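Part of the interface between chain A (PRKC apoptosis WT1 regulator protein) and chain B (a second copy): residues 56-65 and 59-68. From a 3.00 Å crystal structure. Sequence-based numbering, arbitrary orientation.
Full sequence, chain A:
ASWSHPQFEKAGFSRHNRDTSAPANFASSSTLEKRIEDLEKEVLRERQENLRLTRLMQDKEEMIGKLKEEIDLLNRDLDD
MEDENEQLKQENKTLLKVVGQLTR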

# COMPACT_ATOMS: atom_id res chain seq x y z
N LEU A 56 14.82 1.09 4.11
CA LEU A 56 13.89 1.46 3.05
C LEU A 56 12.68 0.51 3.03
O LEU A 56 11.53 0.92 2.80
CB LEU A 56 14.61 1.44 1.70
CG LEU A 56 13.96 2.16 0.52
CD1 LEU A 56 13.89 3.65 0.80
CD2 LEU A 56 14.75 1.89 -0.76
N MSE A 57 12.95 -0.76 3.30
CA MSE A 57 11.92 -1.79 3.38
C MSE A 57 10.97 -1.51 4.52
O MSE A 57 9.75 -1.56 4.34
CB MSE A 57 12.55 -3.16 3.58
CG MSE A 57 11.57 -4.29 3.46
SE MSE A 57 11.57 -4.90 1.63
CE MSE A 57 13.48 -5.29 1.49
N GLN A 58 11.52 -1.24 5.70
CA GLN A 58 10.69 -0.92 6.86
C GLN A 58 9.77 0.27 6.53
O GLN A 58 8.57 0.26 6.86
CB GLN A 58 11.56 -0.63 8.08
CG GLN A 58 12.38 -1.83 8.51
CD GLN A 58 13.36 -1.52 9.62
OE1 GLN A 58 13.59 -0.36 9.96
NE2 GLN A 58 13.96 -2.56 10.20
N ASP A 59 10.33 1.25 5.82
CA ASP A 59 9.50 2.35 5.31
C ASP A 59 8.35 1.84 4.45
O ASP A 59 7.19 2.14 4.74
CB ASP A 59 10.34 3.36 4.53
CG ASP A 59 11.23 4.19 5.42
OD1 ASP A 59 11.32 3.89 6.63
OD2 ASP A 59 11.83 5.16 4.92
N LYS A 60 8.66 1.10 3.39
CA LYS A 60 7.62 0.58 2.51
C LYS A 60 6.52 -0.17 3.27
O LYS A 60 5.34 -0.02 2.95
CB LYS A 60 8.22 -0.35 1.44
CG LYS A 60 9.29 0.31 0.59
CD LYS A 60 8.83 1.65 0.02
CE LYS A 60 9.97 2.36 -0.71
NZ LYS A 60 9.64 3.79 -1.01
N GLU A 61 6.90 -0.95 4.28
CA GLU A 61 5.91 -1.67 5.08
C GLU A 61 5.03 -0.75 5.92
O GLU A 61 3.81 -0.96 6.01
CB GLU A 61 6.59 -2.71 5.98
CG GLU A 61 6.71 -4.09 5.35
CD GLU A 61 5.35 -4.75 5.13
OE1 GLU A 61 4.35 -4.28 5.70
OE2 GLU A 61 5.29 -5.75 4.38
N GLU A 62 5.63 0.27 6.53
CA GLU A 62 4.82 1.26 7.24
C GLU A 62 3.81 1.91 6.30
O GLU A 62 2.60 1.96 6.59
CB GLU A 62 5.70 2.35 7.87
CG GLU A 62 6.37 1.96 9.18
CD GLU A 62 6.96 3.17 9.88
OE1 GLU A 62 6.83 4.29 9.35
OE2 GLU A 62 7.56 3.00 10.97
N MSE A 63 4.32 2.39 5.17
CA MSE A 63 3.50 3.00 4.13
C MSE A 63 2.32 2.11 3.76
O MSE A 63 1.17 2.55 3.75
CB MSE A 63 4.35 3.29 2.89
CG MSE A 63 3.55 3.76 1.70
SE MSE A 63 2.66 5.46 2.02
CE MSE A 63 4.23 6.56 2.39
N ILE A 64 2.61 0.84 3.46
CA ILE A 64 1.58 -0.15 3.17
C ILE A 64 0.55 -0.23 4.29
O ILE A 64 -0.65 -0.28 4.04
CB ILE A 64 2.20 -1.54 2.94
CG1 ILE A 64 2.92 -1.57 1.59
CG2 ILE A 64 1.12 -2.61 2.95
CD1 ILE A 64 3.71 -2.83 1.35
N GLY A 65 1.02 -0.23 5.54
CA GLY A 65 0.13 -0.27 6.68
C GLY A 65 -0.87 0.88 6.67
O GLY A 65 -2.09 0.67 6.72
N ASP B 59 8.44 -5.93 -4.91
CA ASP B 59 7.12 -6.40 -4.47
C ASP B 59 6.38 -5.35 -3.65
O ASP B 59 5.27 -4.96 -4.00
CB ASP B 59 7.24 -7.71 -3.69
CG ASP B 59 7.60 -8.88 -4.57
OD1 ASP B 59 7.90 -8.65 -5.76
OD2 ASP B 59 7.55 -10.03 -4.08
N LYS B 60 6.99 -4.90 -2.55
CA LYS B 60 6.40 -3.86 -1.71
C LYS B 60 5.99 -2.63 -2.53
O LYS B 60 4.95 -2.03 -2.27
CB LYS B 60 7.38 -3.41 -0.61
CG LYS B 60 7.86 -4.48 0.36
CD LYS B 60 6.73 -5.27 1.00
CE LYS B 60 7.29 -6.39 1.87
NZ LYS B 60 6.27 -7.38 2.31
N GLU B 61 6.80 -2.28 -3.52
CA GLU B 61 6.52 -1.12 -4.37
C GLU B 61 5.25 -1.33 -5.20
O GLU B 61 4.38 -0.45 -5.30
CB GLU B 61 7.71 -0.85 -5.30
CG GLU B 61 8.81 0.03 -4.71
CD GLU B 61 8.38 1.45 -4.43
OE1 GLU B 61 7.30 1.87 -4.91
OE2 GLU B 61 9.14 2.17 -3.74
N GLU B 62 5.15 -2.53 -5.78
CA GLU B 62 3.97 -2.93 -6.55
C GLU B 62 2.73 -2.86 -5.67
O GLU B 62 1.67 -2.37 -6.08
CB GLU B 62 4.16 -4.34 -7.11
CG GLU B 62 3.07 -4.79 -8.06
CD GLU B 62 3.34 -6.17 -8.64
OE1 GLU B 62 4.34 -6.80 -8.23
OE2 GLU B 62 2.55 -6.63 -9.50
N MSE B 63 2.88 -3.37 -4.44
CA MSE B 63 1.80 -3.37 -3.47
C MSE B 63 1.33 -1.96 -3.15
O MSE B 63 0.13 -1.69 -3.12
CB MSE B 63 2.25 -4.08 -2.19
CG MSE B 63 1.16 -4.16 -1.13
SE MSE B 63 -0.40 -5.11 -1.78
CE MSE B 63 -0.10 -6.85 -0.94
N ILE B 64 2.28 -1.06 -2.90
CA ILE B 64 1.96 0.35 -2.68
C ILE B 64 1.18 0.93 -3.85
O ILE B 64 0.17 1.60 -3.66
CB ILE B 64 3.23 1.20 -2.45
CG1 ILE B 64 3.85 0.89 -1.09
CG2 ILE B 64 2.91 2.68 -2.53
CD1 ILE B 64 5.18 1.56 -0.87
N GLY B 65 1.65 0.64 -5.07
CA GLY B 65 0.95 1.11 -6.25
C GLY B 65 -0.50 0.66 -6.30
O GLY B 65 -1.43 1.48 -6.41
N LYS B 66 -0.71 -0.66 -6.19
CA LYS B 66 -2.06 -1.22 -6.17
C LYS B 66 -2.94 -0.63 -5.08
O LYS B 66 -4.10 -0.30 -5.33
CB LYS B 66 -2.00 -2.75 -6.04
CG LYS B 66 -1.67 -3.46 -7.34
CD LYS B 66 -1.53 -4.96 -7.15
CE LYS B 66 -1.16 -5.66 -8.45
NZ LYS B 66 -0.14 -4.91 -9.24
N LEU B 67 -2.42 -0.51 -3.86
CA LEU B 67 -3.18 0.09 -2.77
C LEU B 67 -3.59 1.53 -3.06
O LEU B 67 -4.71 1.93 -2.77
CB LEU B 67 -2.39 0.03 -1.46
CG LEU B 67 -2.12 -1.36 -0.88
CD1 LEU B 67 -1.38 -1.25 0.45
CD2 LEU B 67 -3.42 -2.14 -0.72
N LYS B 68 -2.67 2.31 -3.61
CA LYS B 68 -2.98 3.71 -3.94
C LYS B 68 -4.07 3.79 -5.01
O LYS B 68 -5.00 4.61 -4.91
CB LYS B 68 -1.71 4.44 -4.40
CG LYS B 68 -0.80 4.80 -3.24
CD LYS B 68 0.40 5.64 -3.66
CE LYS B 68 1.30 5.91 -2.46
NZ LYS B 68 2.59 6.55 -2.85

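The most unusual feature of this contact is a lysine pair at its center: K60(A) and K60(B) face each other across the two helices, both with CA-to-CB bonds pointing toward the partner, in a layer where a coiled coil would ordinarily place two hydrophobic side chains. Their CA atoms lie 6.2 Å apart, and CB of K60(A) meets CB of K60(B) at 3.8 Å. The rest of each lysine side chain shows where its charge goes. Both lysines take the same mmtt rotamer, packing their methylenes in the interface and carrying the ammonium groups out to acids on the opposite helix. NZ of K60(B) donates a hydrogen bond to OE2 of E61(A) at 2.8 Å, within a salt bridge; NZ of K60(A) forms the reciprocal salt bridge with OE2 of E61(B) at 3.2 Å. The two NZ atoms thus end far apart, each beside an opposite charge.

The glutamates have to reach for this. CA-to-CB points sideways in E61(A) and away in E61(B), yet in both the carboxylate end comes nearer to the other helix, with chi2 at -66°.

The aliphatic part of each lysine does apolar work. The side chain of K60(B) is a knob in a hole formed by M57(A), K60(A), E61(A) and I64(A): its CG lies 3.9 Å from SE of the selenomethionine M57(A), and its CD lies 3.9 Å from CD1 of I64(A). On the other diagonal, CD of K60(A) approaches CD1 of I64(B) at 3.8 Å. The stems therefore link the lysine layer to the isoleucine layer one turn later.

That next layer is conventional. I64(A) and I64(B), both buried and both in the mt rotamer, have CA atoms 5.9 Å apart and meet CG1 to CG1 at 3.8 Å. I64(A) is a knob among K60(B), M63(B), I64(B) and L67(B); its CG2 lies 3.8 Å from CD1 of L67(B). The selenomethionines border the layer with matching contacts: CG of M63(A) touches CD1 of I64(B) at 3.8 Å, and CD1 of I64(A) touches CG of M63(B) at 3.8 Å.

The backbone frame is consistent with this pairing. The helices run in the same general direction, inclined by 23° with axes 9.8 Å apart at closest approach, and equal residue numbers stand opposite each other. The rule to draw is that a lysine can occupy a central layer when its stem packs against apolar neighbors and its charge finds an acid across the interface.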